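Local coordinates for protein carbohydrate deacetylase Agd3 (PDB 6NWZ) that is a zinc-binding carbohydrate esterase that probably de-N-acetylates the exopolysaccharide galactosaminogalactan and is required for biofilm formation by Aspergillus fumigatus, at residues A493-Y497 against L523-E527. Residues are numbered along the deposited sequence; the frame is centred on the assembly and turned at random.
Sequences ATRIY and LLAVE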
loop_
_atom_site.group_PDB
_atom_site.type_symbol
_atom_site.label_atom_id
_atom_site.label_comp_id
_atom_site.label_asym_id
_atom_site.label_seq_id
_atom_site.Cartn_x
_atom_site.Cartn_y
_atom_site.Cartn_z
ATOM N N ALA A 493 1.056 -7.266 -8.565
ATOM C CA ALA A 493 0.877 -8.615 -9.076
ATOM C C ALA A 493 1.375 -9.615 -8.044
ATOM O O ALA A 493 2.255 -9.313 -7.234
ATOM C CB ALA A 493 1.621 -8.813 -10.398
ATOM N N THR A 494 0.799 -10.812 -8.072
ATOM C CA THR A 494 1.137 -11.858 -7.121
ATOM C C THR A 494 1.528 -13.119 -7.877
ATOM O O THR A 494 1.315 -13.239 -9.088
ATOM C CB THR A 494 -0.033 -12.153 -6.174
ATOM O OG1 THR A 494 -1.133 -12.676 -6.929
ATOM C CG2 THR A 494 -0.477 -10.883 -5.471
ATOM N N ARG A 495 2.106 -14.069 -7.142
ATOM C CA ARG A 495 2.419 -15.387 -7.681
ATOM C C ARG A 495 1.192 -16.284 -7.793
ATOM O O ARG A 495 1.326 -17.451 -8.185
ATOM C CB ARG A 495 3.493 -16.061 -6.821
ATOM C CG ARG A 495 4.847 -15.376 -6.917
ATOM C CD ARG A 495 5.751 -15.724 -5.750
ATOM N NE ARG A 495 6.986 -14.945 -5.779
ATOM C CZ ARG A 495 7.118 -13.732 -5.250
ATOM N NH1 ARG A 495 6.090 -13.153 -4.642
ATOM N NH2 ARG A 495 8.279 -13.098 -5.324
ATOM N N ILE A 496 0.010 -15.777 -7.443
ATOM C CA ILE A 496 -1.246 -16.435 -7.778
ATOM C C ILE A 496 -1.578 -16.032 -9.208
ATOM O O ILE A 496 -2.168 -14.972 -9.446
ATOM C CB ILE A 496 -2.370 -16.048 -6.800
ATOM C CG1 ILE A 496 -1.908 -16.228 -5.352
ATOM C CG2 ILE A 496 -3.614 -16.873 -7.065
ATOM C CD1 ILE A 496 -1.489 -17.642 -5.009
ATOM N N TYR A 497 -1.187 -16.866 -10.167
ATOM C CA TYR A 497 -1.147 -16.452 -11.562
ATOM C C TYR A 497 -2.533 -16.497 -12.206
ATOM O O TYR A 497 -3.440 -17.206 -11.762
ATOM C CB TYR A 497 -0.166 -17.323 -12.343
ATOM C CG TYR A 497 1.262 -17.195 -11.858
ATOM C CD1 TYR A 497 1.978 -16.019 -12.055
ATOM C CD2 TYR A 497 1.890 -18.241 -11.191
ATOM C CE1 TYR A 497 3.284 -15.889 -11.612
ATOM C CE2 TYR A 497 3.198 -18.120 -10.744
ATOM C CZ TYR A 497 3.889 -16.940 -10.958
ATOM O OH TYR A 497 5.189 -16.801 -10.520
ATOM N N LEU A 523 5.455 -20.656 -1.471
ATOM C CA LEU A 523 4.996 -19.531 -2.281
ATOM C C LEU A 523 4.228 -18.528 -1.432
ATOM O O LEU A 523 4.418 -17.313 -1.566
ATOM C CB LEU A 523 4.133 -20.039 -3.441
ATOM C CG LEU A 523 3.538 -19.042 -4.444
ATOM C CD1 LEU A 523 3.373 -19.714 -5.795
ATOM C CD2 LEU A 523 2.196 -18.483 -3.976
ATOM N N LEU A 524 3.350 -19.019 -0.555
ATOM C CA LEU A 524 2.608 -18.131 0.331
ATOM C C LEU A 524 3.532 -17.417 1.312
ATOM O O LEU A 524 3.253 -16.277 1.707
ATOM C CB LEU A 524 1.534 -18.923 1.078
ATOM C CG LEU A 524 0.367 -19.457 0.242
ATOM C CD1 LEU A 524 -0.487 -20.416 1.060
ATOM C CD2 LEU A 524 -0.483 -18.312 -0.306
ATOM N N ALA A 525 4.634 -18.059 1.707
ATOM C CA ALA A 525 5.564 -17.424 2.636
ATOM C C ALA A 525 6.220 -16.201 2.007
ATOM O O ALA A 525 6.313 -15.142 2.640
ATOM C CB ALA A 525 6.620 -18.425 3.099
ATOM N N VAL A 526 6.682 -16.322 0.757
ATOM C CA VAL A 526 7.298 -15.168 0.107
ATOM C C VAL A 526 6.244 -14.118 -0.221
ATOM O O VAL A 526 6.530 -12.915 -0.197
ATOM C CB VAL A 526 8.103 -15.594 -1.143
ATOM C CG1 VAL A 526 8.713 -16.968 -0.946
ATOM C CG2 VAL A 526 7.252 -15.566 -2.395
ATOM N N GLU A 527 5.008 -14.539 -0.505
ATOM C CA GLU A 527 3.938 -13.568 -0.701
ATOM C C GLU A 527 3.615 -12.833 0.591
ATOM O O GLU A 527 3.273 -11.646 0.560
ATOM C CB GLU A 527 2.687 -14.258 -1.243
ATOM C CG GLU A 527 2.780 -14.625 -2.707
ATOM C CD GLU A 527 2.814 -13.407 -3.609
ATOM O OE1 GLU A 527 2.171 -12.390 -3.268
ATOM O OE2 GLU A 527 3.486 -13.470 -4.660
#
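R495 lays its guanidinium over the V526 methyl CG2, which sits against one face of the group, toward its rim, with R495 CZ 3.4 Å from V526 CG2. The edge of the same guanidinium goes to E527: NH1 of R495 makes a salt bridge to E527 OE2 at 2.6 Å, and the oxygen lies close to the guanidinium plane. The guanidinium and carboxylate planes are 59° apart. E527 OE2 also takes the backbone N-H of R495, at 2.9 Å from that N, so a single oxygen serves both donors; they reach it from opposite faces of the carboxylate, each well out of its plane. Extended from CG to NE, the arginine chain runs past OE2, and the turn at chi4 (86°) swings NH1 back to the oxygen its own backbone N holds. The glutamate, bent at chi2 (-67°), turns its carboxylate to the loop; its other oxygen, OE1, lies 3.7 Å from T494 CB and accepts a hydrogen bond from W573 NE1 of helix 569-584, so both oxygens of this buried acid have partners. On the aliphatic part of the arginine, L523 CD1 packs against R495 CB at 3.8 Å, and L523 CD2 meets I496 CD1 at 3.9 Å. W510 of helix 503-513 touches both R495 and L523. In the deacetylase domain, the salt bridge from R495 to buried E527 thus joins the loop after sheet strand 487-492 to helix 520-536, beside the zinc site of D530 and H534, with the E527 side chain about 6 Å from a bound zinc ion.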